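Local coordinates for protein glutaredoxin 1 (Francisella tularensis subsp. tularensis, PDB 3MSZ) that probably works as a small glutathione-dependent redox protein of the thioredoxin fold that reduces protein disulfides through a Cys-x-x-Cys centre, at residues V6-R11 with W19-F24; V62-I65 with E70-G73; I65-E70 with D83-K88. All coordinates share one frame; numbering follows the deposited sequence.

Interaction 1 of 3, residues V6-R11 with W19-F24; sequences VKIYTR and WAKQWF. With CAC (cacodylate ion), chain C.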
loop_
_atom_site.group_PDB
_atom_site.type_symbol
_atom_site.label_atom_id
_atom_site.label_comp_id
_atom_site.label_asym_id
_atom_site.label_seq_id
_atom_site.Cartn_x
_atom_site.Cartn_y
_atom_site.Cartn_z
ATOM N N VAL A 6 -7.431 2.814 5.377
ATOM C CA VAL A 6 -6.226 2.676 4.570
ATOM C C VAL A 6 -5.233 1.756 5.246
ATOM O O VAL A 6 -4.885 1.941 6.406
ATOM C CB VAL A 6 -5.525 4.020 4.358
ATOM C CG1 VAL A 6 -4.259 3.827 3.456
ATOM C CG2 VAL A 6 -6.499 5.050 3.768
ATOM N N LYS A 7 -4.763 0.768 4.504
ATOM C CA LYS A 7 -3.690 -0.086 4.972
ATOM C C LYS A 7 -2.520 -0.015 3.992
ATOM O O LYS A 7 -2.695 -0.143 2.772
ATOM C CB LYS A 7 -4.205 -1.529 5.074
ATOM C CG LYS A 7 -3.170 -2.522 5.560
ATOM C CD LYS A 7 -2.852 -2.298 7.027
ATOM C CE LYS A 7 -1.936 -3.375 7.577
ATOM N NZ LYS A 7 -2.624 -4.696 7.671
ATOM N N ILE A 8 -1.323 0.209 4.529
ATOM C CA ILE A 8 -0.110 0.249 3.725
ATOM C C ILE A 8 0.947 -0.715 4.246
ATOM O O ILE A 8 1.310 -0.687 5.430
ATOM C CB ILE A 8 0.560 1.645 3.710
ATOM C CG1 ILE A 8 -0.499 2.756 3.613
ATOM C CG2 ILE A 8 1.530 1.730 2.531
ATOM C CD1 ILE A 8 0.091 4.182 3.505
ATOM N N TYR A 9 1.460 -1.540 3.339
ATOM C CA TYR A 9 2.533 -2.446 3.647
ATOM C C TYR A 9 3.828 -1.862 3.118
ATOM O O TYR A 9 3.909 -1.495 1.941
ATOM C CB TYR A 9 2.240 -3.805 3.001
ATOM C CG TYR A 9 1.047 -4.502 3.626
ATOM C CD1 TYR A 9 1.211 -5.317 4.740
ATOM C CD2 TYR A 9 -0.233 -4.374 3.083
ATOM C CE1 TYR A 9 0.127 -5.976 5.317
ATOM C CE2 TYR A 9 -1.343 -5.031 3.663
ATOM C CZ TYR A 9 -1.135 -5.839 4.773
ATOM O OH TYR A 9 -2.189 -6.500 5.377
ATOM N N THR A 10 4.843 -1.810 3.986
ATOM C CA THR A 10 6.060 -1.104 3.682
ATOM C C THR A 10 7.292 -1.827 4.218
ATOM O O THR A 10 7.194 -2.872 4.861
ATOM C CB THR A 10 6.051 0.312 4.335
ATOM O OG1 THR A 10 6.058 0.156 5.752
ATOM C CG2 THR A 10 4.788 1.082 3.954
ATOM N N ARG A 11 8.455 -1.264 3.907
ATOM C CA ARG A 11 9.699 -1.628 4.566
ATOM C C ARG A 11 10.466 -0.311 4.818
ATOM O O ARG A 11 10.179 0.739 4.180
ATOM C CB ARG A 11 10.504 -2.601 3.693
ATOM C CG ARG A 11 11.208 -1.916 2.498
ATOM C CD ARG A 11 11.978 -2.951 1.663
ATOM N NE ARG A 11 12.596 -2.354 0.469
ATOM C CZ ARG A 11 13.698 -1.594 0.474
ATOM N NH1 ARG A 11 14.184 -1.127 -0.665
ATOM N NH2 ARG A 11 14.331 -1.313 1.613
ATOM N N TRP A 19 7.013 8.125 0.034
ATOM C CA TRP A 19 6.185 8.985 -0.821
ATOM C C TRP A 19 4.704 8.663 -0.648
ATOM O O TRP A 19 3.863 9.545 -0.686
ATOM C CB TRP A 19 6.547 8.888 -2.308
ATOM C CG TRP A 19 7.997 9.121 -2.594
ATOM C CD1 TRP A 19 8.754 8.489 -3.544
ATOM C CD2 TRP A 19 8.880 10.018 -1.903
ATOM N NE1 TRP A 19 10.059 8.946 -3.490
ATOM C CE2 TRP A 19 10.152 9.904 -2.509
ATOM C CE3 TRP A 19 8.712 10.946 -0.860
ATOM C CZ2 TRP A 19 11.260 10.656 -2.085
ATOM C CZ3 TRP A 19 9.819 11.693 -0.446
ATOM C CH2 TRP A 19 11.070 11.527 -1.048
ATOM N N ALA A 20 4.388 7.397 -0.475
ATOM C CA ALA A 20 2.994 7.004 -0.333
ATOM C C ALA A 20 2.418 7.523 0.965
ATOM O O ALA A 20 1.297 8.079 1.003
ATOM C CB ALA A 20 2.863 5.430 -0.402
ATOM N N LYS A 21 3.147 7.296 2.055
ATOM C CA LYS A 21 2.717 7.778 3.390
ATOM C C LYS A 21 2.595 9.295 3.410
ATOM O O LYS A 21 1.629 9.850 3.929
ATOM C CB LYS A 21 3.697 7.320 4.467
ATOM C CG LYS A 21 3.658 5.813 4.693
ATOM C CD LYS A 21 4.563 5.375 5.842
ATOM C CE LYS A 21 5.997 5.190 5.356
ATOM N NZ LYS A 21 6.907 4.727 6.453
ATOM N N GLN A 22 3.600 9.962 2.854
ATOM C CA GLN A 22 3.592 11.414 2.769
ATOM C C GLN A 22 2.354 11.929 2.047
ATOM O O GLN A 22 1.778 12.951 2.434
ATOM C CB GLN A 22 4.828 11.880 2.011
ATOM C CG GLN A 22 4.865 13.359 1.815
ATOM C CD GLN A 22 6.135 13.801 1.071
ATOM O OE1 GLN A 22 7.057 14.349 1.665
ATOM N NE2 GLN A 22 6.175 13.543 -0.227
ATOM N N TRP A 23 1.936 11.222 0.998
ATOM C CA TRP A 23 0.731 11.624 0.283
ATOM C C TRP A 23 -0.506 11.582 1.196
ATOM O O TRP A 23 -1.331 12.506 1.210
ATOM C CB TRP A 23 0.500 10.751 -0.962
ATOM C CG TRP A 23 -0.635 11.263 -1.824
ATOM C CD1 TRP A 23 -0.550 12.215 -2.820
ATOM C CD2 TRP A 23 -2.025 10.900 -1.739
ATOM N NE1 TRP A 23 -1.796 12.445 -3.360
ATOM C CE2 TRP A 23 -2.718 11.650 -2.728
ATOM C CE3 TRP A 23 -2.749 10.018 -0.933
ATOM C CZ2 TRP A 23 -4.111 11.529 -2.941
ATOM C CZ3 TRP A 23 -4.148 9.903 -1.143
ATOM C CH2 TRP A 23 -4.805 10.665 -2.136
ATOM N N PHE A 24 -0.657 10.490 1.931
ATOM C CA PHE A 24 -1.787 10.358 2.846
ATOM C C PHE A 24 -1.726 11.430 3.931
ATOM O O PHE A 24 -2.738 12.071 4.234
ATOM C CB PHE A 24 -1.836 8.949 3.447
ATOM C CG PHE A 24 -2.320 7.910 2.462
ATOM C CD1 PHE A 24 -3.644 7.922 2.021
ATOM C CD2 PHE A 24 -1.460 6.950 1.960
ATOM C CE1 PHE A 24 -4.108 6.989 1.085
ATOM C CE2 PHE A 24 -1.916 5.996 1.041
ATOM C CZ PHE A 24 -3.246 6.029 0.599
HETATM AS AS CAC C . 11.645 -3.599 -2.899
HETATM O O1 CAC C . 12.281 -2.025 -2.531
HETATM O O2 CAC C . 9.973 -3.348 -3.237
HETATM C C1 CAC C . 12.539 -4.357 -4.477
HETATM C C2 CAC C . 11.815 -4.805 -1.369
#

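Interaction 2 of 3, residues V62-I65 with E70-G73; sequences VPQI and EHIG. With GSH (glutathione), chain D; CAC (cacodylate ion), chain C.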
loop_
_atom_site.group_PDB
_atom_site.type_symbol
_atom_site.label_atom_id
_atom_site.label_comp_id
_atom_site.label_asym_id
_atom_site.label_seq_id
_atom_site.Cartn_x
_atom_site.Cartn_y
_atom_site.Cartn_z
ATOM N N VAL A 62 7.118 -3.325 -2.464
ATOM C CA VAL A 62 6.354 -2.432 -1.593
ATOM C C VAL A 62 6.646 -1.028 -2.079
ATOM O O VAL A 62 7.645 -0.813 -2.740
ATOM C CB VAL A 62 6.743 -2.575 -0.111
ATOM C CG1 VAL A 62 6.137 -3.863 0.461
ATOM C CG2 VAL A 62 8.274 -2.575 0.018
ATOM N N PRO A 63 5.764 -0.069 -1.764
ATOM C CA PRO A 63 4.568 -0.251 -0.933
ATOM C C PRO A 63 3.417 -0.968 -1.665
ATOM O O PRO A 63 3.356 -0.969 -2.896
ATOM C CB PRO A 63 4.159 1.199 -0.623
ATOM C CG PRO A 63 4.537 1.909 -1.875
ATOM C CD PRO A 63 5.834 1.297 -2.326
ATOM N N GLN A 64 2.519 -1.564 -0.880
ATOM C CA GLN A 64 1.216 -2.035 -1.355
ATOM C C GLN A 64 0.142 -1.366 -0.507
ATOM O O GLN A 64 0.132 -1.467 0.731
ATOM C CB GLN A 64 1.075 -3.574 -1.303
ATOM C CG GLN A 64 2.043 -4.329 -2.263
ATOM C CD GLN A 64 1.917 -3.920 -3.742
ATOM O OE1 GLN A 64 2.897 -3.950 -4.506
ATOM N NE2 GLN A 64 0.724 -3.524 -4.145
ATOM N N ILE A 65 -0.781 -0.700 -1.195
ATOM C CA ILE A 65 -1.795 0.107 -0.551
ATOM C C ILE A 65 -3.193 -0.484 -0.761
ATOM O O ILE A 65 -3.581 -0.812 -1.893
ATOM C CB ILE A 65 -1.755 1.531 -1.146
ATOM C CG1 ILE A 65 -0.372 2.148 -0.902
ATOM C CG2 ILE A 65 -2.901 2.392 -0.566
ATOM C CD1 ILE A 65 -0.041 3.285 -1.831
ATOM N N GLU A 70 -9.936 -2.703 -0.878
ATOM C CA GLU A 70 -9.634 -2.822 -2.281
ATOM C C GLU A 70 -8.148 -2.539 -2.487
ATOM O O GLU A 70 -7.634 -1.497 -2.073
ATOM C CB GLU A 70 -10.484 -1.845 -3.099
ATOM C CG GLU A 70 -11.963 -2.233 -3.226
ATOM C CD GLU A 70 -12.422 -2.331 -4.685
ATOM O OE1 GLU A 70 -11.792 -1.672 -5.546
ATOM O OE2 GLU A 70 -13.407 -3.063 -4.972
ATOM N N HIS A 71 -7.463 -3.483 -3.118
ATOM C CA HIS A 71 -6.057 -3.331 -3.488
ATOM C C HIS A 71 -5.909 -2.198 -4.513
ATOM O O HIS A 71 -6.492 -2.253 -5.582
ATOM C CB HIS A 71 -5.578 -4.656 -4.082
ATOM C CG HIS A 71 -4.156 -4.652 -4.555
ATOM N ND1 HIS A 71 -3.147 -3.970 -3.904
ATOM C CD2 HIS A 71 -3.569 -5.271 -5.608
ATOM C CE1 HIS A 71 -2.009 -4.145 -4.551
ATOM N NE2 HIS A 71 -2.233 -4.951 -5.580
ATOM N N ILE A 72 -5.122 -1.173 -4.204
ATOM C CA ILE A 72 -4.908 -0.085 -5.157
ATOM C C ILE A 72 -3.651 -0.342 -5.990
ATOM O O ILE A 72 -3.637 -0.137 -7.229
ATOM C CB ILE A 72 -4.747 1.299 -4.442
ATOM C CG1 ILE A 72 -6.099 1.932 -4.160
ATOM C CG2 ILE A 72 -3.951 2.273 -5.314
ATOM C CD1 ILE A 72 -7.063 1.060 -3.394
ATOM N N GLY A 73 -2.599 -0.777 -5.302
ATOM C CA GLY A 73 -1.322 -0.994 -5.942
ATOM C C GLY A 73 -0.205 -0.267 -5.222
ATOM O O GLY A 73 -0.254 -0.084 -3.994
HETATM N N1 GSH D . 6.464 -0.264 -13.240
HETATM C CA1 GSH D . 6.432 0.012 -11.814
HETATM C C1 GSH D . 6.921 -1.129 -10.951
HETATM O O11 GSH D . 6.435 -2.281 -11.076
HETATM O O12 GSH D . 7.819 -0.927 -10.081
HETATM C CB1 GSH D . 7.323 1.187 -11.440
HETATM C CG1 GSH D . 6.966 1.316 -9.959
HETATM C CD1 GSH D . 7.521 2.528 -9.326
HETATM O OE1 GSH D . 7.396 3.785 -9.964
HETATM N N2 GSH D . 8.071 2.243 -8.153
HETATM C CA2 GSH D . 7.383 1.279 -7.332
HETATM C C2 GSH D . 6.042 1.777 -6.916
HETATM O O2 GSH D . 5.501 1.405 -5.651
HETATM C CB2 GSH D . 8.207 1.020 -6.091
HETATM S SG2 GSH D . 9.236 -0.454 -6.285
HETATM N N3 GSH D . 5.428 2.589 -7.805
HETATM C CA3 GSH D . 4.122 2.241 -8.306
HETATM C C3 GSH D . 4.016 0.796 -8.803
HETATM O O31 GSH D . 5.005 0.069 -9.064
HETATM O O32 GSH D . 2.914 0.258 -8.973
HETATM AS AS CAC C . 11.645 -3.599 -2.899
HETATM O O1 CAC C . 12.281 -2.025 -2.531
HETATM O O2 CAC C . 9.973 -3.348 -3.237
HETATM C C1 CAC C . 12.539 -4.357 -4.477
HETATM C C2 CAC C . 11.815 -4.805 -1.369
#

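Interaction 3 of 3, residues I65-E70 with D83-K88; sequences IFIDDE and DKILNK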
loop_
_atom_site.group_PDB
_atom_site.type_symbol
_atom_site.label_atom_id
_atom_site.label_comp_id
_atom_site.label_asym_id
_atom_site.label_seq_id
_atom_site.Cartn_x
_atom_site.Cartn_y
_atom_site.Cartn_z
ATOM N N ILE A 65 -0.781 -0.700 -1.195
ATOM C CA ILE A 65 -1.795 0.107 -0.551
ATOM C C ILE A 65 -3.193 -0.484 -0.761
ATOM O O ILE A 65 -3.581 -0.812 -1.893
ATOM C CB ILE A 65 -1.755 1.531 -1.146
ATOM C CG1 ILE A 65 -0.372 2.148 -0.902
ATOM C CG2 ILE A 65 -2.901 2.392 -0.566
ATOM C CD1 ILE A 65 -0.041 3.285 -1.831
ATOM N N PHE A 66 -3.931 -0.658 0.335
ATOM C CA PHE A 66 -5.329 -1.073 0.256
ATOM C C PHE A 66 -6.228 0.016 0.845
ATOM O O PHE A 66 -5.926 0.603 1.885
ATOM C CB PHE A 66 -5.558 -2.389 0.991
ATOM C CG PHE A 66 -4.722 -3.526 0.475
ATOM C CD1 PHE A 66 -5.276 -4.515 -0.315
ATOM C CD2 PHE A 66 -3.369 -3.604 0.786
ATOM C CE1 PHE A 66 -4.488 -5.587 -0.797
ATOM C CE2 PHE A 66 -2.590 -4.672 0.325
ATOM C CZ PHE A 66 -3.154 -5.655 -0.465
ATOM N N ILE A 67 -7.321 0.303 0.156
ATOM C CA ILE A 67 -8.265 1.295 0.638
ATOM C C ILE A 67 -9.652 0.671 0.668
ATOM O O ILE A 67 -10.151 0.195 -0.366
ATOM C CB ILE A 67 -8.260 2.516 -0.248
ATOM C CG1 ILE A 67 -6.841 3.099 -0.288
ATOM C CG2 ILE A 67 -9.307 3.519 0.239
ATOM C CD1 ILE A 67 -6.669 4.292 -1.186
ATOM N N ASP A 68 -10.250 0.679 1.859
ATOM C CA ASP A 68 -11.509 -0.021 2.128
ATOM C C ASP A 68 -11.458 -1.442 1.556
ATOM O O ASP A 68 -12.417 -1.903 0.931
ATOM C CB ASP A 68 -12.721 0.763 1.586
ATOM C CG ASP A 68 -12.904 2.126 2.284
ATOM O OD1 ASP A 68 -13.280 3.110 1.599
ATOM O OD2 ASP A 68 -12.655 2.217 3.514
ATOM N N ASP A 69 -10.320 -2.106 1.752
ATOM C CA ASP A 69 -10.162 -3.521 1.400
ATOM C C ASP A 69 -9.959 -3.773 -0.101
ATOM O O ASP A 69 -9.811 -4.915 -0.546
ATOM C CB ASP A 69 -11.327 -4.351 1.968
ATOM C CG ASP A 69 -11.416 -4.260 3.500
ATOM O OD1 ASP A 69 -10.371 -4.442 4.181
ATOM O OD2 ASP A 69 -12.528 -3.994 4.019
ATOM N N GLU A 70 -9.936 -2.703 -0.878
ATOM C CA GLU A 70 -9.634 -2.822 -2.281
ATOM C C GLU A 70 -8.148 -2.539 -2.487
ATOM O O GLU A 70 -7.634 -1.497 -2.073
ATOM C CB GLU A 70 -10.484 -1.845 -3.099
ATOM C CG GLU A 70 -11.963 -2.233 -3.226
ATOM C CD GLU A 70 -12.422 -2.331 -4.685
ATOM O OE1 GLU A 70 -11.792 -1.672 -5.546
ATOM O OE2 GLU A 70 -13.407 -3.063 -4.972
ATOM N N ASP A 83 -7.242 11.857 -7.453
ATOM C CA ASP A 83 -8.514 12.595 -7.449
ATOM C C ASP A 83 -9.683 11.792 -6.840
ATOM O O ASP A 83 -10.449 12.336 -6.038
ATOM C CB ASP A 83 -8.872 13.116 -8.855
ATOM C CG ASP A 83 -7.993 14.304 -9.310
ATOM O OD1 ASP A 83 -7.180 14.835 -8.508
ATOM O OD2 ASP A 83 -8.124 14.709 -10.491
ATOM N N LYS A 84 -9.821 10.509 -7.198
ATOM C CA LYS A 84 -10.944 9.703 -6.687
ATOM C C LYS A 84 -10.832 9.403 -5.188
ATOM O O LYS A 84 -11.806 9.477 -4.453
ATOM C CB LYS A 84 -11.088 8.394 -7.459
ATOM C CG LYS A 84 -12.102 7.402 -6.834
ATOM C CD LYS A 84 -13.544 7.961 -6.789
ATOM C CE LYS A 84 -14.568 6.886 -6.397
ATOM N NZ LYS A 84 -16.009 7.311 -6.559
ATOM N N ILE A 85 -9.636 9.059 -4.734
ATOM C CA ILE A 85 -9.412 8.799 -3.320
ATOM C C ILE A 85 -9.714 10.031 -2.451
ATOM O O ILE A 85 -10.211 9.893 -1.323
ATOM C CB ILE A 85 -7.958 8.316 -3.079
ATOM C CG1 ILE A 85 -7.719 7.013 -3.850
ATOM C CG2 ILE A 85 -7.674 8.140 -1.592
ATOM C CD1 ILE A 85 -6.254 6.741 -4.156
ATOM N N LEU A 86 -9.415 11.227 -2.970
ATOM C CA LEU A 86 -9.728 12.465 -2.245
ATOM C C LEU A 86 -11.213 12.829 -2.328
ATOM O O LEU A 86 -11.657 13.786 -1.701
ATOM C CB LEU A 86 -8.874 13.642 -2.725
ATOM C CG LEU A 86 -7.360 13.523 -2.589
ATOM C CD1 LEU A 86 -6.690 14.824 -3.032
ATOM C CD2 LEU A 86 -6.958 13.153 -1.158
ATOM N N ASN A 87 -11.985 12.070 -3.099
ATOM C CA ASN A 87 -13.440 12.201 -3.037
ATOM C C ASN A 87 -13.993 11.405 -1.859
ATOM O O ASN A 87 -14.994 11.778 -1.255
ATOM C CB ASN A 87 -14.089 11.793 -4.354
ATOM C CG ASN A 87 -13.815 12.793 -5.461
ATOM O OD1 ASN A 87 -13.421 13.931 -5.196
ATOM N ND2 ASN A 87 -14.015 12.376 -6.706
ATOM N N LYS A 88 -13.314 10.314 -1.532
ATOM C CA LYS A 88 -13.545 9.591 -0.294
ATOM C C LYS A 88 -12.710 10.251 0.813
ATOM O O LYS A 88 -13.231 10.802 1.783
ATOM C CB LYS A 88 -13.112 8.127 -0.472
ATOM C CG LYS A 88 -13.615 7.480 -1.770
ATOM C CD LYS A 88 -12.679 6.374 -2.290
ATOM C CE LYS A 88 -12.595 5.175 -1.349
ATOM N NZ LYS A 88 -13.929 4.556 -1.093
#

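Interaction 1 of 3, residues V6-R11 with W19-F24
The aromatic ring of F24 meets two aliphatic side chains of strand 6-10, and this apolar packing carries the contact. V6 puts CG1 over one face of the ring in a CH-pi contact, 4.0 Å from the F24 ring centroid and 19° off its normal; with CG1 anti to its backbone N (chi1 -179°), the methyl is turned to the helix. W23 CE3 lies over the opposite face, so the phenyl is held between a strand methyl and its own helix neighbour. In the conformer described here, I8 reaches past the ring with CD1 3.5 Å from F24 CD2, and the same methyl lies near K21 CG. Branched residues suit the extended strand.

The polar groups find their partners outside the strand-helix pair. K21 offers its CG to I8 while its NZ forms a salt bridge with E33, whose OE2 also takes a hydrogen bond from T10 OG1. Cacodylate O1, probably from the crystallisation liquor, lies in plane at the R11 guanidinium edge, 3.0 Å from NE and 2.8 Å from NH1.

The axes of strand 6-10 and helical segment 19-24 run nearly antiparallel, at 157°; they belong to the beta-alpha-beta unit 6-10, 15-26, 32-35 of the thioredoxin fold.

Interaction 2 of 3, residues V62-I65 with E70-G73
I65 and G73 pair across the antiparallel hairpin of strands 64-67 and 70-73, where a classic beta bulge sets both I72 and G73 opposite the single residue I65. The tight part is the backbone. I65 N donates to G73 O at 2.9 Å, in the carbonyl plane, and I65 O accepts from I72 N at 2.8 Å with an N-H...O angle of 166°. Both polar backbone atoms of the buried I65 are therefore satisfied by the neighbouring strand. The bulge gives I72 a helix-like psi of -44° and G73 a positive phi of 127°, at which a CB would press on the preceding carbonyl oxygen; glycine fits this place because it has none. Beside the bonds, Q64 CA makes a CA-H...O contact with the same G73 O.

The H71 ring meets those of F66 and F57, so a flat side chain suits this buried place. I65 turns to the other side, where it touches F24 of helix 15-26 and L78 of helix 75-80.

Packing is looser toward the turn. I72 is partly exposed, and the nearest side-chain atoms of the two isoleucines, I72 CB and I65 CG2, are 4.4 Å apart, while E70 carries its carboxylate away into solvent, a suitable place for a charged residue.

At the other end, V62 and P63 belong to the glutathione pocket. A cis peptide bond joins them, the cis-proline characteristic of thioredoxin-fold proteins, and P63 touches Y16 and C17 of the active-site helix. V62 N donates to cacodylate O2 at 3.0 Å, and P63 CD lies 3.3 Å from glutathione O2.

Interaction 3 of 3, residues I65-E70 with D83-K88
The tight type I' turn from I67 to E70, which closes the hairpin of strands 64-67 and 70-73, packs against the C-terminal end of the chain through I67 and D68. I67 supplies the apolar half. Its CD1 meets I85 CD1 at 3.9 Å, and the two side chains cross at about a right angle. Isoleucine fits both places, since its branched apolar chain lets CD1 of I67 meet CD1, CG1 and CG2 of I85.

The polar half lies at the rim. K88 NZ forms a salt bridge with D68 OD1 at 3.1 Å, meeting the oxygen nearly along its C-O bond. Bends at chi3 and chi4 (65° and 58°) of the lysine bring CE to 4.0 Å from I67 CG2, so CE touches the isoleucine and NZ the aspartate. D68 has a second partner, as its OD2 accepts from the backbone N of K5; this probably favours the ionised carboxylate.

I85 also touches W23 of helix 15-26 and L78 of helix 75-80, and M4 packs on I67, D68 and I85. The contact thus joins the end of strand 64-67 and its turn to helix 82-85 and the residues after it, beside the two helices on that side of the sheet.

Along the chain, interaction 1 closes before the other two open, and interactions 2 and 3 start from the same strand, sharing I65 and E70. Their centres lie 9 to 12 Å apart around one four-stranded sheet. Strands 6-10 and 64-67 are antiparallel neighbours in it, joined by probable backbone hydrogen bonds from Y9 N to Q64 O and from F66 N to K7 O, while F24 CZ packs on I65 CG2. Interactions 1 and 2 both reach the cacodylate; interaction 3 lies away from the glutathione bound here, although D69 binds glutathione in another structure of the protein. Together they tie the first beta-alpha unit, the hairpin and the C-terminal helix into one compact thioredoxin-type domain.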